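Local coordinates for uncharacterized protein YJL217W (Saccharomyces cerevisiae, PDB 3O12), which acts in the galactose metabolic pathway through the GAL83 protein and may control the level of the enolase ENO1, at residues Gly91-Met103 / His110-His122. Sequence-based numbering, arbitrary orientation.
Sequences GSYESLYDQAGIM and HWLKAGIEISDGH. With EDO (1,2-ethanediol), chain G.
Gln99 and Glu117 stand opposite each other in a non-hydrogen-bonded antiparallel pair and run side by side from the sheet, their CG atoms 3.5 Å apart and the amide and carboxylate planes turned by 62°. Gln99 suits the place because an amide can donate and accept at once: NE2 bonds back to Tyr97 O at 3.3 Å, close to its own amide plane. OE1 faces Lys113 NZ at 2.9 Å, a less certain bond because the position of that nitrogen is in doubt. The lysine arrives at about a right angle, its chain fully extended beyond CG, and also donates to Phe59 O. A 1,2-ethanediol, probably from the crystallisation liquor, lies among these polar ends, its O1 donating to Glu117 OE2 at 2.6 Å. Farther along the same face, the bend of selenomethionine Met103 at chi3 (-81°) sets CE 3.6 Å above the Trp111 ring plane, offset toward the rim; SE makes an oblique Met-aromatic contact, 5.5 Å from the centroid of the five-membered ring.

On the other face, Ile116 CG2, anti to the backbone N, is laid almost centrally over the ring of Tyr93 from the preceding loop, a CH-pi contact only 8° off the ring normal; both residues reach Phe148 of the facing sheet. Gly101 and Gly115 pair where both strands turn a corner. A CB on Gly101 would strike Ala114 O and Gly115 CA, and one on Gly115 would strike Ala100 O and Gly101 CA; the backbone angles of Gly115 alone call for glycine. Asp98 OD2 accepts Glu94 N-H (3.2 Å) and, weakly, Ser95 N-H, tying the carboxylate to the backbone where the type II turn of Ser95 to Asp98 begins. Beside it, Ile118 CD1 meets Tyr93 CB at 3.9 Å, while its CB rests against Ser95 O. Both segments belong to the antiparallel beta hairpin of strands 102-105 and 110-119, extended past the corner by strand 99-100, in a two-sheet beta sandwich: one face carries a polar cluster that holds an ethanediol, the other faces the core.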
loop_
_atom_site.group_PDB
_atom_site.type_symbol
_atom_site.label_atom_id
_atom_site.label_comp_id
_atom_site.label_asym_id
_atom_site.label_seq_id
_atom_site.Cartn_x
_atom_site.Cartn_y
_atom_site.Cartn_z
ATOM N N GLY A 91 2.037 7.595 -9.346
ATOM C CA GLY A 91 2.113 6.483 -10.272
ATOM C C GLY A 91 1.608 6.843 -11.649
ATOM O O GLY A 91 0.830 7.785 -11.817
ATOM N N SER A 92 2.062 6.083 -12.639
ATOM C CA SER A 92 1.641 6.266 -14.020
ATOM C C SER A 92 0.754 5.106 -14.471
ATOM O O SER A 92 1.179 4.265 -15.264
ATOM C CB SER A 92 2.873 6.358 -14.917
ATOM O OG SER A 92 3.755 7.375 -14.474
ATOM N N TYR A 93 -0.479 5.062 -13.974
ATOM C CA TYR A 93 -1.361 3.921 -14.222
ATOM C C TYR A 93 -1.863 3.915 -15.659
ATOM O O TYR A 93 -2.181 4.968 -16.209
ATOM C CB TYR A 93 -2.537 3.926 -13.244
ATOM C CG TYR A 93 -2.094 4.220 -11.834
ATOM C CD1 TYR A 93 -1.692 3.197 -10.983
ATOM C CD2 TYR A 93 -2.038 5.530 -11.368
ATOM C CE1 TYR A 93 -1.263 3.473 -9.701
ATOM C CE2 TYR A 93 -1.618 5.812 -10.087
ATOM C CZ TYR A 93 -1.234 4.782 -9.261
ATOM O OH TYR A 93 -0.803 5.068 -7.991
ATOM N N GLU A 94 -1.939 2.726 -16.254
ATOM C CA GLU A 94 -2.310 2.604 -17.663
ATOM C C GLU A 94 -3.032 1.304 -18.030
ATOM O O GLU A 94 -3.562 1.191 -19.135
ATOM C CB GLU A 94 -1.073 2.767 -18.550
ATOM C CG GLU A 94 -0.467 4.159 -18.530
ATOM C CD GLU A 94 0.943 4.191 -19.085
ATOM O OE1 GLU A 94 1.413 3.144 -19.579
ATOM O OE2 GLU A 94 1.582 5.262 -19.023
ATOM N N SER A 95 -3.063 0.331 -17.121
ATOM C CA SER A 95 -3.639 -0.975 -17.449
ATOM C C SER A 95 -4.468 -1.599 -16.331
ATOM O O SER A 95 -4.247 -1.332 -15.146
ATOM C CB SER A 95 -2.535 -1.954 -17.864
ATOM O OG SER A 95 -1.725 -1.414 -18.893
ATOM N N LEU A 96 -5.410 -2.452 -16.725
ATOM C CA LEU A 96 -6.234 -3.201 -15.787
ATOM C C LEU A 96 -5.395 -3.867 -14.688
ATOM O O LEU A 96 -4.431 -4.580 -14.968
ATOM C CB LEU A 96 -7.061 -4.257 -16.530
ATOM C CG LEU A 96 -8.008 -5.118 -15.690
ATOM C CD1 LEU A 96 -9.110 -4.269 -15.063
ATOM C CD2 LEU A 96 -8.605 -6.244 -16.528
ATOM N N TYR A 97 -5.781 -3.615 -13.441
ATOM C CA TYR A 97 -5.155 -4.216 -12.261
ATOM C C TYR A 97 -3.873 -3.528 -11.789
ATOM O O TYR A 97 -3.321 -3.926 -10.767
ATOM C CB TYR A 97 -4.917 -5.722 -12.445
ATOM C CG TYR A 97 -6.178 -6.524 -12.690
ATOM C CD1 TYR A 97 -7.248 -6.462 -11.802
ATOM C CD2 TYR A 97 -6.294 -7.353 -13.799
ATOM C CE1 TYR A 97 -8.402 -7.195 -12.018
ATOM C CE2 TYR A 97 -7.443 -8.092 -14.024
ATOM C CZ TYR A 97 -8.494 -8.010 -13.131
ATOM O OH TYR A 97 -9.640 -8.744 -13.350
ATOM N N ASP A 98 -3.398 -2.519 -12.522
ATOM C CA ASP A 98 -2.278 -1.704 -12.052
ATOM C C ASP A 98 -2.619 -1.137 -10.684
ATOM O O ASP A 98 -3.691 -0.563 -10.511
ATOM C CB ASP A 98 -2.007 -0.535 -12.995
ATOM C CG ASP A 98 -1.271 -0.949 -14.250
ATOM O OD1 ASP A 98 -1.142 -2.167 -14.505
ATOM O OD2 ASP A 98 -0.822 -0.042 -14.982
ATOM N N GLN A 99 -1.703 -1.276 -9.727
ATOM C CA GLN A 99 -1.947 -0.846 -8.353
ATOM C C GLN A 99 -0.703 -0.228 -7.730
ATOM O O GLN A 99 0.414 -0.713 -7.925
ATOM C CB GLN A 99 -2.280 -2.039 -7.445
ATOM C CG GLN A 99 -3.319 -3.009 -7.928
ATOM C CD GLN A 99 -3.236 -4.326 -7.174
ATOM O OE1 GLN A 99 -2.908 -4.363 -5.979
ATOM N NE2 GLN A 99 -3.513 -5.417 -7.874
ATOM N N ALA A 100 -0.907 0.804 -6.927
ATOM C CA ALA A 100 0.161 1.310 -6.079
ATOM C C ALA A 100 -0.427 1.986 -4.854
ATOM O O ALA A 100 -1.558 2.492 -4.882
ATOM C CB ALA A 100 1.065 2.261 -6.854
ATOM N N GLY A 101 0.344 1.992 -3.775
ATOM C CA GLY A 101 -0.096 2.613 -2.545
ATOM C C GLY A 101 0.772 2.200 -1.385
ATOM O O GLY A 101 2.004 2.290 -1.448
ATOM N N ILE A 102 0.127 1.777 -0.308
ATOM C CA ILE A 102 0.830 1.409 0.912
ATOM C C ILE A 102 0.381 0.029 1.370
ATOM O O ILE A 102 -0.743 -0.396 1.098
ATOM C CB ILE A 102 0.552 2.462 2.010
ATOM C CG1 ILE A 102 1.657 2.465 3.080
ATOM C CG2 ILE A 102 -0.849 2.281 2.616
ATOM C CD1 ILE A 102 1.572 3.653 4.045
HETATM N N MSE A 103 1.258 -0.675 2.064
HETATM C CA MSE A 103 0.928 -1.943 2.712
HETATM C C MSE A 103 1.352 -1.914 4.176
HETATM O O MSE A 103 2.385 -1.323 4.531
HETATM C CB MSE A 103 1.582 -3.116 1.963
HETATM C CG MSE A 103 1.716 -4.425 2.769
HETATM SE SE MSE A 103 2.296 -5.917 1.635
HETATM C CE MSE A 103 0.560 -6.356 0.882
ATOM N N HIS A 110 -1.469 -12.078 6.993
ATOM C CA HIS A 110 -2.067 -10.957 7.711
ATOM C C HIS A 110 -1.436 -9.666 7.230
ATOM O O HIS A 110 -0.286 -9.347 7.571
ATOM C CB HIS A 110 -1.880 -11.121 9.218
ATOM C CG HIS A 110 -2.392 -12.430 9.724
ATOM N ND1 HIS A 110 -1.652 -13.589 9.657
ATOM C CD2 HIS A 110 -3.595 -12.776 10.238
ATOM C CE1 HIS A 110 -2.370 -14.591 10.138
ATOM N NE2 HIS A 110 -3.548 -14.122 10.503
ATOM N N TRP A 111 -2.185 -8.950 6.396
ATOM C CA TRP A 111 -1.700 -7.720 5.798
ATOM C C TRP A 111 -2.851 -6.882 5.282
ATOM O O TRP A 111 -3.994 -7.338 5.212
ATOM C CB TRP A 111 -0.696 -8.003 4.668
ATOM C CG TRP A 111 -1.107 -9.019 3.607
ATOM C CD1 TRP A 111 -0.689 -10.308 3.517
ATOM C CD2 TRP A 111 -1.965 -8.799 2.467
ATOM N NE1 TRP A 111 -1.230 -10.920 2.413
ATOM C CE2 TRP A 111 -2.019 -10.016 1.747
ATOM C CE3 TRP A 111 -2.692 -7.701 1.990
ATOM C CZ2 TRP A 111 -2.780 -10.171 0.584
ATOM C CZ3 TRP A 111 -3.441 -7.852 0.828
ATOM C CH2 TRP A 111 -3.484 -9.076 0.140
ATOM N N LEU A 112 -2.550 -5.640 4.951
ATOM C CA LEU A 112 -3.497 -4.736 4.325
ATOM C C LEU A 112 -2.774 -4.005 3.224
ATOM O O LEU A 112 -1.613 -3.633 3.384
ATOM C CB LEU A 112 -4.026 -3.726 5.344
ATOM C CG LEU A 112 -4.898 -2.645 4.691
ATOM C CD1 LEU A 112 -6.263 -2.490 5.369
ATOM C CD2 LEU A 112 -4.141 -1.319 4.598
ATOM N N LYS A 113 -3.438 -3.797 2.098
ATOM C CA LYS A 113 -2.917 -2.914 1.060
ATOM C C LYS A 113 -3.995 -1.890 0.732
ATOM O O LYS A 113 -5.188 -2.165 0.841
ATOM C CB LYS A 113 -2.490 -3.686 -0.193
ATOM C CG LYS A 113 -3.610 -4.377 -0.950
ATOM C CD LYS A 113 -3.096 -5.127 -2.195
ATOM C CE LYS A 113 -4.262 -5.803 -2.902
ATOM N NZ LYS A 113 -3.930 -6.418 -4.228
ATOM N N ALA A 114 -3.593 -0.687 0.345
ATOM C CA ALA A 114 -4.554 0.353 -0.007
ATOM C C ALA A 114 -3.921 1.320 -0.979
ATOM O O ALA A 114 -2.720 1.559 -0.926
ATOM C CB ALA A 114 -5.010 1.098 1.243
ATOM N N GLY A 115 -4.720 1.873 -1.873
ATOM C CA GLY A 115 -4.214 2.852 -2.822
ATOM C C GLY A 115 -5.080 2.897 -4.052
ATOM O O GLY A 115 -6.284 2.656 -3.967
ATOM N N ILE A 116 -4.474 3.214 -5.187
ATOM C CA ILE A 116 -5.198 3.279 -6.448
ATOM C C ILE A 116 -5.027 1.973 -7.203
ATOM O O ILE A 116 -3.961 1.353 -7.175
ATOM C CB ILE A 116 -4.719 4.461 -7.297
ATOM C CG1 ILE A 116 -5.207 5.772 -6.684
ATOM C CG2 ILE A 116 -5.207 4.329 -8.742
ATOM C CD1 ILE A 116 -6.717 5.938 -6.710
ATOM N N GLU A 117 -6.098 1.543 -7.855
ATOM C CA GLU A 117 -6.072 0.328 -8.645
ATOM C C GLU A 117 -6.955 0.566 -9.848
ATOM O O GLU A 117 -7.978 1.241 -9.742
ATOM C CB GLU A 117 -6.629 -0.840 -7.840
ATOM C CG GLU A 117 -6.681 -2.147 -8.603
ATOM C CD GLU A 117 -7.427 -3.222 -7.848
ATOM O OE1 GLU A 117 -8.314 -2.867 -7.041
ATOM O OE2 GLU A 117 -7.131 -4.417 -8.066
ATOM N N ILE A 118 -6.564 0.028 -10.993
ATOM C CA ILE A 118 -7.442 0.091 -12.162
ATOM C C ILE A 118 -8.327 -1.153 -12.213
ATOM O O ILE A 118 -7.849 -2.254 -12.477
ATOM C CB ILE A 118 -6.648 0.219 -13.468
ATOM C CG1 ILE A 118 -5.638 1.364 -13.376
ATOM C CG2 ILE A 118 -7.589 0.431 -14.644
ATOM C CD1 ILE A 118 -6.216 2.656 -12.848
ATOM N N SER A 119 -9.615 -0.976 -11.934
ATOM C CA SER A 119 -10.564 -2.082 -11.973
ATOM C C SER A 119 -11.925 -1.575 -12.423
ATOM O O SER A 119 -12.258 -0.405 -12.225
ATOM C CB SER A 119 -10.675 -2.764 -10.607
ATOM O OG SER A 119 -11.297 -1.918 -9.655
ATOM N N ASP A 120 -12.712 -2.462 -13.022
ATOM C CA ASP A 120 -13.960 -2.063 -13.659
ATOM C C ASP A 120 -13.664 -0.985 -14.700
ATOM O O ASP A 120 -12.935 -1.231 -15.660
ATOM C CB ASP A 120 -14.976 -1.569 -12.625
ATOM C CG ASP A 120 -16.312 -2.285 -12.732
ATOM O OD1 ASP A 120 -16.945 -2.530 -11.683
ATOM O OD2 ASP A 120 -16.726 -2.611 -13.864
ATOM N N GLY A 121 -14.198 0.213 -14.499
ATOM C CA GLY A 121 -14.064 1.260 -15.494
ATOM C C GLY A 121 -13.029 2.345 -15.244
ATOM O O GLY A 121 -12.615 3.027 -16.182
ATOM N N HIS A 122 -12.593 2.511 -13.998
ATOM C CA HIS A 122 -11.825 3.704 -13.650
ATOM C C HIS A 122 -10.640 3.464 -12.718
ATOM O O HIS A 122 -10.361 2.333 -12.306
ATOM C CB HIS A 122 -12.744 4.728 -12.984
ATOM C CG HIS A 122 -14.128 4.764 -13.551
ATOM N ND1 HIS A 122 -14.573 5.786 -14.361
ATOM C CD2 HIS A 122 -15.167 3.905 -13.422
ATOM C CE1 HIS A 122 -15.827 5.554 -14.709
ATOM N NE2 HIS A 122 -16.211 4.419 -14.152
HETATM C C1 EDO G . -7.275 -6.052 -5.325
HETATM O O1 EDO G . -6.549 -4.844 -5.576
HETATM C C2 EDO G . -6.321 -7.235 -5.395
HETATM O O2 EDO G . -5.494 -7.161 -6.566
#